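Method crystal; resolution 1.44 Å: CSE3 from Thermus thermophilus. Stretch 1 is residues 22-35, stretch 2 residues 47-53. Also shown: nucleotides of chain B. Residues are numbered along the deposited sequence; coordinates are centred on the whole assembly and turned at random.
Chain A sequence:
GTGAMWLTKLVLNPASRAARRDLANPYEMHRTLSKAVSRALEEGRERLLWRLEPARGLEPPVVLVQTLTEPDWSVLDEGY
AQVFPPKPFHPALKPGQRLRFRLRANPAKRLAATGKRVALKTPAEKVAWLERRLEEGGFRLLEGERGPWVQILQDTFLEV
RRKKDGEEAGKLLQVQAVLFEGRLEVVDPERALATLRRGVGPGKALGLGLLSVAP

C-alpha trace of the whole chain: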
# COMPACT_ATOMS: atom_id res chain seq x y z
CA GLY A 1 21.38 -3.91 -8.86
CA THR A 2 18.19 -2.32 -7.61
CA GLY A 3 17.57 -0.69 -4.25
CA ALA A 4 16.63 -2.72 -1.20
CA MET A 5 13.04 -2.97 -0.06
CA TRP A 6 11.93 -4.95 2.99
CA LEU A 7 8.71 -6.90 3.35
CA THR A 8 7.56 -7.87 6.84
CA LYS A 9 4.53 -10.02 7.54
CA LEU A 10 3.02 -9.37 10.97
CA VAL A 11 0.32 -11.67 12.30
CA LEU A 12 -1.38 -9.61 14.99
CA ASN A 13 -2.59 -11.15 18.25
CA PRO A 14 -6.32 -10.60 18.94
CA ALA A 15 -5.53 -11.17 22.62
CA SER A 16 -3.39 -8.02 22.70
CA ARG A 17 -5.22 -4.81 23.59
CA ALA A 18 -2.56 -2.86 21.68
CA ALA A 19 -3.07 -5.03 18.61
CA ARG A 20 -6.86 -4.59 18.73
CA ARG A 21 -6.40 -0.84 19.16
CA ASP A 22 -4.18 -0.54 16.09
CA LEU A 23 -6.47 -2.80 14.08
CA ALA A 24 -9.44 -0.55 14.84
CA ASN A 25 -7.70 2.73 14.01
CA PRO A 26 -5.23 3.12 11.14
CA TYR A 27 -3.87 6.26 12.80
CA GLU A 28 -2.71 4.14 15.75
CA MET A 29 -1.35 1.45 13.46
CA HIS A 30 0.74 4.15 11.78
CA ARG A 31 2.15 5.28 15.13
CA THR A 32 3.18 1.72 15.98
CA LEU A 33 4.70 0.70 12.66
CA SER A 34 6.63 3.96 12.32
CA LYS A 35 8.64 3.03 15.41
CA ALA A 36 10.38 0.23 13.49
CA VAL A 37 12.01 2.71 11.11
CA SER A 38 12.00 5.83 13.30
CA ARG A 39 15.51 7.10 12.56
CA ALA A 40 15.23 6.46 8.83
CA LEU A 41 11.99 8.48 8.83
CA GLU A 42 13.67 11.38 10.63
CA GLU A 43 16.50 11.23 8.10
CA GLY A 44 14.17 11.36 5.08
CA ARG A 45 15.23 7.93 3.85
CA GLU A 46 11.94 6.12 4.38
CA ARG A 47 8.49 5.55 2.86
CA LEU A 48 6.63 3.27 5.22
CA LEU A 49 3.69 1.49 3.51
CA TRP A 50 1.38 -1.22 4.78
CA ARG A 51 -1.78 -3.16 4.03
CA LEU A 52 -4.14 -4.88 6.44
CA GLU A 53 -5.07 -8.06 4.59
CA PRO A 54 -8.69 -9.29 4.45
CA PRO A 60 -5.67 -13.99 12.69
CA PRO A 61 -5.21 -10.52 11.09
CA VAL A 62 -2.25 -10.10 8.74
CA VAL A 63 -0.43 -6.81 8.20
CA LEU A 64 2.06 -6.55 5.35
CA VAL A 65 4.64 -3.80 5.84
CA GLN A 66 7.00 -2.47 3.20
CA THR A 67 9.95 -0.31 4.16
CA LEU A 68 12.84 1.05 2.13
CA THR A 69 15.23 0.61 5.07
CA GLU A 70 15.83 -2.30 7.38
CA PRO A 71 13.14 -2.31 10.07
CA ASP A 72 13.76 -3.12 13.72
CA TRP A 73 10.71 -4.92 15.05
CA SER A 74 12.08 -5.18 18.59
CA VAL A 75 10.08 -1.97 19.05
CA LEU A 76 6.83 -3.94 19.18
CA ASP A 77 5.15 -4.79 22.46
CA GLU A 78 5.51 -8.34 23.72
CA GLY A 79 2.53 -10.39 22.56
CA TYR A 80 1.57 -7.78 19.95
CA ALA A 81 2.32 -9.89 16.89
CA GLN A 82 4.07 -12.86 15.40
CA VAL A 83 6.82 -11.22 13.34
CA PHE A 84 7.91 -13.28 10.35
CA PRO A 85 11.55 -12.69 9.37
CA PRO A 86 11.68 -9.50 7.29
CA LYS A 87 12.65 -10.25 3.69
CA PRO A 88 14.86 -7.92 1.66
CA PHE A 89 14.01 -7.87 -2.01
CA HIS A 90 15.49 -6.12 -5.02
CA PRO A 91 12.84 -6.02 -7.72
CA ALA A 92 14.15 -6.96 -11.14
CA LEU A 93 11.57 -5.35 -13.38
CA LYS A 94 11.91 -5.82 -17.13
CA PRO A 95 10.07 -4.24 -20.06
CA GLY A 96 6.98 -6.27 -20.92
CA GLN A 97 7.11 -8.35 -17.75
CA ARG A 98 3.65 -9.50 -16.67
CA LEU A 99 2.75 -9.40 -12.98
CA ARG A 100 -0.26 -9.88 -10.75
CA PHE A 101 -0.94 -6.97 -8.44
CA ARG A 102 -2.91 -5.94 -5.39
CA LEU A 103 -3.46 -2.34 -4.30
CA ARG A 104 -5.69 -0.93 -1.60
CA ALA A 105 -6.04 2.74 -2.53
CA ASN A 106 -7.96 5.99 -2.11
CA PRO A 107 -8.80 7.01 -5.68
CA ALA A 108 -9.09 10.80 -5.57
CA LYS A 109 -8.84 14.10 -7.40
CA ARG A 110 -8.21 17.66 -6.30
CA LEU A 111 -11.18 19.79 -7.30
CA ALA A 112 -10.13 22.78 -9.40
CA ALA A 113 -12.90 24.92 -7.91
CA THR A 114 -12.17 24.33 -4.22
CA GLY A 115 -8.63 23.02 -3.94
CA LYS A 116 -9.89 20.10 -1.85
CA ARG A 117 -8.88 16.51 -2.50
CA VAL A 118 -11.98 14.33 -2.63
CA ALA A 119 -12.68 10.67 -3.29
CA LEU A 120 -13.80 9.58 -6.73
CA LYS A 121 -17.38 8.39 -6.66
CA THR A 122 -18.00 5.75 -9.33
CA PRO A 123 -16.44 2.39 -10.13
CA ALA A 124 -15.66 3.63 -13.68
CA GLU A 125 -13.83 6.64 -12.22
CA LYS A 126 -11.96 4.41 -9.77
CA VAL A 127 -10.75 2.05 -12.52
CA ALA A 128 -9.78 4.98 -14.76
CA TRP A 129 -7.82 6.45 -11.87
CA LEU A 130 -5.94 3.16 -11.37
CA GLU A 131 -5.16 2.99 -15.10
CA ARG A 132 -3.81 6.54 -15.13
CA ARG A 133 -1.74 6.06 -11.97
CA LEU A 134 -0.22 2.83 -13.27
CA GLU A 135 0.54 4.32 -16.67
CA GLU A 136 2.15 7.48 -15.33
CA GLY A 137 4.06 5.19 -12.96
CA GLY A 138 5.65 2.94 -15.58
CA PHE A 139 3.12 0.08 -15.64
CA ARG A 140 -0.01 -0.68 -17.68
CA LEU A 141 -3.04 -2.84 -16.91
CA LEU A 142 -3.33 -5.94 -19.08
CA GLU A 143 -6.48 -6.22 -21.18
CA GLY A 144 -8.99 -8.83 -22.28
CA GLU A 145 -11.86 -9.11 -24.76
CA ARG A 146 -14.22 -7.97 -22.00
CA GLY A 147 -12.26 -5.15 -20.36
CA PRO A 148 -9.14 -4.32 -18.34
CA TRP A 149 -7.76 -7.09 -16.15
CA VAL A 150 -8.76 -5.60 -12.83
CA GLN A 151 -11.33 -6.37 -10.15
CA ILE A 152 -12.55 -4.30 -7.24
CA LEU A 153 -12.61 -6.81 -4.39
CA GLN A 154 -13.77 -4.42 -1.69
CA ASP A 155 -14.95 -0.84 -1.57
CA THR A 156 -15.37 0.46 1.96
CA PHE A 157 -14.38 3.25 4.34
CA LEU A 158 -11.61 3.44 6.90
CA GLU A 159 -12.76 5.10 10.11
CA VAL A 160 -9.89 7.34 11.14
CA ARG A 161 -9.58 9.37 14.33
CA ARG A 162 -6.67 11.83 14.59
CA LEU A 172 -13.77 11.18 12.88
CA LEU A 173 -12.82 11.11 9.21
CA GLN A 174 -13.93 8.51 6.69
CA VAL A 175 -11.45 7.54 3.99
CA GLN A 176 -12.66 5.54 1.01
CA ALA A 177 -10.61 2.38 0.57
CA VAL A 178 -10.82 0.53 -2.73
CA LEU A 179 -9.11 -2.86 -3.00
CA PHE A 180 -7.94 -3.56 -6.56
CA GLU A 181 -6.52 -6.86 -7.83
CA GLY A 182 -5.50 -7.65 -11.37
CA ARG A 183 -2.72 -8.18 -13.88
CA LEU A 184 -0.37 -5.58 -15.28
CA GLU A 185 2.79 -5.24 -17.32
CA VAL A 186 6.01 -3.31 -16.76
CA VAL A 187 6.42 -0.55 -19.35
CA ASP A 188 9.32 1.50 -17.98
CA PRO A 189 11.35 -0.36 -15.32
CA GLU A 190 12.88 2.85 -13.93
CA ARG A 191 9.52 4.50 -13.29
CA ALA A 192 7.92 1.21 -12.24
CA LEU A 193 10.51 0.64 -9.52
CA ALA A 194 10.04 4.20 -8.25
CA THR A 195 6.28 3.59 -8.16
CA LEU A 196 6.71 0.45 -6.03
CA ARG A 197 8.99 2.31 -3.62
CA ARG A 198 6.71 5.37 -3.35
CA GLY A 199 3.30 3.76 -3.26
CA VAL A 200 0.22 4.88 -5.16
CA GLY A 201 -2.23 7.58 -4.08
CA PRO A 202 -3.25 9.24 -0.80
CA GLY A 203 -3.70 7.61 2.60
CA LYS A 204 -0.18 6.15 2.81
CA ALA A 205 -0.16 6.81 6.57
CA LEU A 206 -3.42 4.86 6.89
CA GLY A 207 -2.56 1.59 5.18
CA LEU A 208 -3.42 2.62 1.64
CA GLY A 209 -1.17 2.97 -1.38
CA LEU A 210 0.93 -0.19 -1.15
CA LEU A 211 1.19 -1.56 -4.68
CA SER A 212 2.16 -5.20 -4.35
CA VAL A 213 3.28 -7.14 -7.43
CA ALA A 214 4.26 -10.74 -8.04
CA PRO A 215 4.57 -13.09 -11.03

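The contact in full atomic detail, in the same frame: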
# COMPACT_ATOMS: atom_id res chain seq x y z
N ASP A 22 -4.74 -0.89 17.39
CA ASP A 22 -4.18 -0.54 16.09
C ASP A 22 -5.02 -1.07 14.94
O ASP A 22 -5.11 -0.44 13.89
CB ASP A 22 -2.75 -1.07 15.95
CG ASP A 22 -1.79 -0.39 16.88
OD1 ASP A 22 -2.18 0.62 17.51
OD2 ASP A 22 -0.62 -0.84 16.97
N LEU A 23 -5.64 -2.23 15.13
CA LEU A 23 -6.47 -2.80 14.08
C LEU A 23 -7.72 -1.97 13.84
O LEU A 23 -8.24 -1.91 12.72
CB LEU A 23 -6.83 -4.25 14.41
CG LEU A 23 -5.70 -5.27 14.21
CD1 LEU A 23 -6.07 -6.59 14.85
CD2 LEU A 23 -5.38 -5.45 12.74
N ALA A 24 -8.20 -1.32 14.90
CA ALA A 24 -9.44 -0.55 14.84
C ALA A 24 -9.23 0.89 14.38
O ALA A 24 -10.19 1.56 14.00
CB ALA A 24 -10.15 -0.57 16.20
N ASN A 25 -7.99 1.36 14.40
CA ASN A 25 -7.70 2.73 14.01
C ASN A 25 -6.38 2.83 13.27
O ASN A 25 -5.31 2.72 13.88
CB ASN A 25 -7.66 3.64 15.24
CG ASN A 25 -7.52 5.11 14.88
OD1 ASN A 25 -7.45 5.48 13.71
ND2 ASN A 25 -7.48 5.96 15.90
N PRO A 26 -6.45 3.06 11.95
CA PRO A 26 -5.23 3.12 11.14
C PRO A 26 -4.25 4.19 11.62
O PRO A 26 -3.04 4.05 11.42
CB PRO A 26 -5.73 3.49 9.74
CG PRO A 26 -7.16 3.08 9.73
CD PRO A 26 -7.67 3.22 11.14
N TYR A 27 -4.76 5.25 12.23
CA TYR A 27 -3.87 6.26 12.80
C TYR A 27 -2.96 5.66 13.88
O TYR A 27 -1.76 5.95 13.93
CB TYR A 27 -4.68 7.42 13.37
CG TYR A 27 -3.82 8.43 14.09
CD1 TYR A 27 -3.20 9.46 13.40
CD2 TYR A 27 -3.62 8.35 15.46
CE1 TYR A 27 -2.41 10.38 14.05
CE2 TYR A 27 -2.83 9.26 16.12
CZ TYR A 27 -2.23 10.28 15.41
OH TYR A 27 -1.44 11.20 16.07
N GLU A 28 -3.51 4.80 14.73
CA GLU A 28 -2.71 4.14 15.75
C GLU A 28 -1.76 3.12 15.15
O GLU A 28 -0.62 2.98 15.58
CB GLU A 28 -3.62 3.48 16.80
CG GLU A 28 -4.35 4.44 17.71
CD GLU A 28 -3.40 5.29 18.55
OE1 GLU A 28 -2.24 4.89 18.75
OE2 GLU A 28 -3.83 6.37 19.01
N MET A 29 -2.22 2.40 14.14
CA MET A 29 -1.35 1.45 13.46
C MET A 29 -0.12 2.18 12.90
O MET A 29 1.00 1.70 13.02
CB MET A 29 -2.09 0.74 12.34
CG MET A 29 -1.25 -0.28 11.60
SD MET A 29 -0.94 -1.74 12.62
CE MET A 29 -2.56 -2.51 12.59
N HIS A 30 -0.35 3.34 12.31
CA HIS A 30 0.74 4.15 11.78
C HIS A 30 1.76 4.52 12.86
O HIS A 30 2.97 4.44 12.64
CB HIS A 30 0.18 5.42 11.13
CG HIS A 30 1.21 6.40 10.68
ND1 HIS A 30 2.08 6.15 9.63
CD2 HIS A 30 1.52 7.64 11.12
CE1 HIS A 30 2.87 7.19 9.45
NE2 HIS A 30 2.55 8.11 10.34
N ARG A 31 1.26 4.93 14.02
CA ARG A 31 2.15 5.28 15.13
C ARG A 31 3.04 4.11 15.52
O ARG A 31 4.24 4.26 15.72
CB ARG A 31 1.35 5.77 16.34
CG ARG A 31 0.58 7.07 16.11
CD ARG A 31 -0.28 7.43 17.32
NE ARG A 31 0.50 8.00 18.42
CZ ARG A 31 0.68 9.30 18.61
NH1 ARG A 31 0.16 10.17 17.77
NH2 ARG A 31 1.39 9.73 19.65
N THR A 32 2.44 2.92 15.62
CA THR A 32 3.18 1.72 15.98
C THR A 32 4.23 1.34 14.94
O THR A 32 5.41 1.17 15.27
CB THR A 32 2.25 0.53 16.20
OG1 THR A 32 1.43 0.78 17.35
CG2 THR A 32 3.06 -0.75 16.43
N LEU A 33 3.82 1.21 13.69
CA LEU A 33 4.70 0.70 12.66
C LEU A 33 5.87 1.65 12.44
O LEU A 33 6.99 1.22 12.16
CB LEU A 33 3.92 0.46 11.36
CG LEU A 33 2.78 -0.55 11.47
CD1 LEU A 33 2.14 -0.68 10.10
CD2 LEU A 33 3.29 -1.90 11.98
N SER A 34 5.60 2.95 12.55
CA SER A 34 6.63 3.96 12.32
C SER A 34 7.82 3.80 13.26
O SER A 34 8.94 4.20 12.93
CB SER A 34 6.06 5.37 12.47
OG SER A 34 5.16 5.68 11.42
N LYS A 35 7.58 3.22 14.43
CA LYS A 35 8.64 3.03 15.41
C LYS A 35 9.75 2.14 14.88
O LYS A 35 10.91 2.30 15.27
CB LYS A 35 8.08 2.43 16.71
CG LYS A 35 7.09 3.33 17.43
CD LYS A 35 6.55 2.65 18.68
CE LYS A 35 5.41 3.46 19.28
NZ LYS A 35 4.90 2.84 20.54
N ARG A 47 9.89 5.46 3.25
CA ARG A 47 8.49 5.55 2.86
C ARG A 47 7.83 4.29 3.39
O ARG A 47 7.78 3.26 2.72
CB ARG A 47 8.36 5.64 1.33
CG ARG A 47 6.91 5.53 0.80
CD ARG A 47 6.00 6.70 1.24
NE ARG A 47 5.31 6.43 2.50
CZ ARG A 47 4.54 7.31 3.12
NH1 ARG A 47 4.38 8.51 2.57
NH2 ARG A 47 3.94 7.00 4.26
N LEU A 48 7.32 4.38 4.61
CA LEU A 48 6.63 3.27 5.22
C LEU A 48 5.29 3.08 4.52
O LEU A 48 4.53 4.05 4.37
CB LEU A 48 6.41 3.60 6.69
CG LEU A 48 5.48 2.69 7.47
CD1 LEU A 48 6.13 1.34 7.56
CD2 LEU A 48 5.23 3.30 8.84
N LEU A 49 5.00 1.85 4.08
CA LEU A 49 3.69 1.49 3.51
C LEU A 49 3.21 0.20 4.16
O LEU A 49 4.02 -0.64 4.56
CB LEU A 49 3.79 1.29 2.00
CG LEU A 49 4.25 2.49 1.18
CD1 LEU A 49 4.54 2.08 -0.26
CD2 LEU A 49 3.19 3.58 1.22
N TRP A 50 1.91 0.02 4.26
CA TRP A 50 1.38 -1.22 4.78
C TRP A 50 0.00 -1.51 4.22
O TRP A 50 -0.64 -0.64 3.65
CB TRP A 50 1.37 -1.23 6.31
CG TRP A 50 0.16 -0.65 6.98
CD1 TRP A 50 -0.99 -1.30 7.31
CD2 TRP A 50 0.02 0.68 7.48
NE1 TRP A 50 -1.86 -0.45 7.94
CE2 TRP A 50 -1.26 0.77 8.06
CE3 TRP A 50 0.83 1.82 7.46
CZ2 TRP A 50 -1.74 1.95 8.63
CZ3 TRP A 50 0.35 2.98 8.03
CH2 TRP A 50 -0.92 3.04 8.61
N ARG A 51 -0.41 -2.77 4.34
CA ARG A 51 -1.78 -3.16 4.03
C ARG A 51 -2.26 -4.15 5.07
O ARG A 51 -1.56 -5.11 5.40
CB ARG A 51 -1.87 -3.79 2.64
CG ARG A 51 -3.29 -4.24 2.26
CD ARG A 51 -3.43 -4.72 0.82
NE ARG A 51 -2.55 -5.85 0.52
CZ ARG A 51 -1.45 -5.80 -0.25
NH1 ARG A 51 -1.05 -4.68 -0.83
NH2 ARG A 51 -0.74 -6.91 -0.43
N LEU A 52 -3.45 -3.89 5.62
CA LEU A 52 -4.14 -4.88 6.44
C LEU A 52 -4.88 -5.80 5.50
O LEU A 52 -5.78 -5.37 4.77
CB LEU A 52 -5.13 -4.20 7.40
CG LEU A 52 -6.03 -5.15 8.19
CD1 LEU A 52 -5.21 -6.16 8.98
CD2 LEU A 52 -6.94 -4.37 9.12
N GLU A 53 -4.48 -7.07 5.49
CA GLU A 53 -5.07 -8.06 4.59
C GLU A 53 -6.47 -8.46 5.07
O GLU A 53 -6.77 -8.38 6.26
CB GLU A 53 -4.18 -9.30 4.48
CG GLU A 53 -2.77 -9.05 3.98
CD GLU A 53 -2.69 -8.83 2.48
OE1 GLU A 53 -3.55 -8.13 1.91
OE2 GLU A 53 -1.74 -9.35 1.87
P A B 18 0.14 11.48 11.30
OP1 A B 18 -0.87 10.62 10.67
OP2 A B 18 -0.31 12.65 12.10
O5' A B 18 1.14 10.59 12.17
C5' A B 18 2.11 11.17 13.02
C4' A B 18 2.59 10.18 14.05
O4' A B 18 3.37 9.14 13.40
C3' A B 18 3.52 10.72 15.12
O3' A B 18 2.85 11.42 16.15
C2' A B 18 4.22 9.45 15.60
O2' A B 18 3.36 8.69 16.44
C1' A B 18 4.39 8.70 14.28
N9 A B 18 5.70 8.98 13.67
C8 A B 18 5.99 9.76 12.58
N7 A B 18 7.28 9.81 12.30
C5 A B 18 7.87 9.03 13.29
C6 A B 18 9.20 8.67 13.57
N6 A B 18 10.25 9.08 12.85
N1 A B 18 9.43 7.86 14.62
C2 A B 18 8.39 7.44 15.36
N3 A B 18 7.09 7.71 15.19
C4 A B 18 6.90 8.51 14.14
P G B 16 3.91 10.77 -0.26
OP1 G B 16 4.82 9.65 0.05
OP2 G B 16 2.53 10.47 -0.76
O5' G B 16 3.80 11.76 0.97
C5' G B 16 4.96 12.20 1.65
C4' G B 16 4.61 13.16 2.77
O4' G B 16 3.88 14.29 2.24
C3' G B 16 3.69 12.62 3.85
O3' G B 16 4.36 11.79 4.78
C2' G B 16 3.15 13.90 4.47
O2' G B 16 4.14 14.51 5.29
C1' G B 16 2.96 14.75 3.22
N9 G B 16 1.59 14.62 2.70
C8 G B 16 1.15 13.88 1.62
N7 G B 16 -0.14 13.97 1.46
C5 G B 16 -0.58 14.80 2.49
C6 G B 16 -1.88 15.26 2.82
O6 G B 16 -2.96 15.02 2.25
N1 G B 16 -1.86 16.08 3.93
C2 G B 16 -0.74 16.44 4.64
N2 G B 16 -0.92 17.26 5.69
N3 G B 16 0.48 16.01 4.34
C4 G B 16 0.49 15.21 3.26
P DG B 17 3.59 10.61 5.56
OP1 DG B 17 4.58 9.92 6.40
OP2 DG B 17 2.82 9.82 4.58
O5' DG B 17 2.51 11.38 6.47
C5' DG B 17 2.88 12.27 7.50
C4' DG B 17 1.69 13.03 8.05
O4' DG B 17 0.96 13.71 6.99
C3' DG B 17 0.61 12.29 8.84
O3' DG B 17 1.10 12.06 10.14
C2' DG B 17 -0.52 13.32 8.81
C1' DG B 17 -0.36 13.95 7.43
N9 DG B 17 -1.35 13.53 6.43
C8 DG B 17 -1.18 12.73 5.33
N7 DG B 17 -2.28 12.58 4.63
C5 DG B 17 -3.23 13.34 5.31
C6 DG B 17 -4.60 13.56 5.05
O6 DG B 17 -5.30 13.14 4.12
N1 DG B 17 -5.19 14.40 6.00
C2 DG B 17 -4.53 14.95 7.07
N2 DG B 17 -5.26 15.73 7.88
N3 DG B 17 -3.24 14.75 7.33
C4 DG B 17 -2.67 13.93 6.42

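No hydrogen bond or salt bridge crosses between the helix that starts at Pro26 and the strand Leu49 to Leu52. Packing alone joins the two stretches directly, burying 415 Å² with both sides summed. The axes come within 10.4 Å and their directions differ by 130°, so the chain runs in broadly opposing senses on the two sides. Side chains fill the gap by a simple pattern. On the strand side, Leu48, Trp50 and Leu52 point toward the first stretch, while Leu49 points away. On the helix, Met29 and Leu33, one turn apart, point toward the strand, with Pro26 and His30 set sideways beside them.

The aromatic contact is the centrepiece. Trp50 gives up 108 Å² to the other stretch, the largest share of any residue here, and its flat indole suits a place where several helix residues must be met at once. Leu33 lies over one ring face: its CD1 is 3.6 Å from Trp50 CD2 and 3.9 Å from the centroid of the five-membered ring, 26° off the normal, a CH-pi contact. Met29, with chi1 t and the next two angles p, brings CG to 3.7 Å from Trp50 CE2, and its sulfur SD lies obliquely 5.3 Å from the centroid of the five-membered ring; the flexible thioether allows the chain to fold against the indole. At the ring edge, the backbone Pro26 O approaches Trp50 CH2 at 3.7 Å, although that same oxygen accepts the helical bond from His30 N. His30 CB, obliquely placed 3.6 Å from Trp50 CH2, adds to the contact on the same side of the ring plane.

Leucine packing extends the contact along the strand, beyond Trp50 at either end. Leu48 CD2 sits 4.0 Å from Leu33 CB and 3.5 Å from Ser34 OG. Ser34 is a small residue for a position where the backbones are near, its CA only 7.1 Å from Leu48 CA, and its hydroxyl is satisfied within the helix, donating from OG to His30 O at 2.8 Å. A buried polar group can thus face a leucine methyl without being left unpaired. Towards the other end, Leu23, in the preceding helix, points sideways from its backbone, but its tip reaches in to place CD2 3.8 Å from Leu52 CD1.

Polar interactions work within each stretch and shape the partners. Asn25 caps the helix, its OD1 accepting from Tyr27 N at 3.1 Å, and Thr32 OG1 donates to Asp22 OD2 at 2.6 Å, tying the helix to the segment before it. On the other side, Arg47 folds its end back so that NE and NH2 donate to Leu48 O at 3.1 and 3.0 Å.

The nucleotides add a shared partner. Arg47 NH1 donates to G16 OP1 at 2.8 Å and DG17 OP2 at 2.9 Å, while His30 CD2 lies 3.2 Å from A18 O5'. His30 meets Trp50 through both CB and its imidazole, lies 4.3 Å (ND1) from Leu48 CD2, and also has A18 O5' at its ring edge.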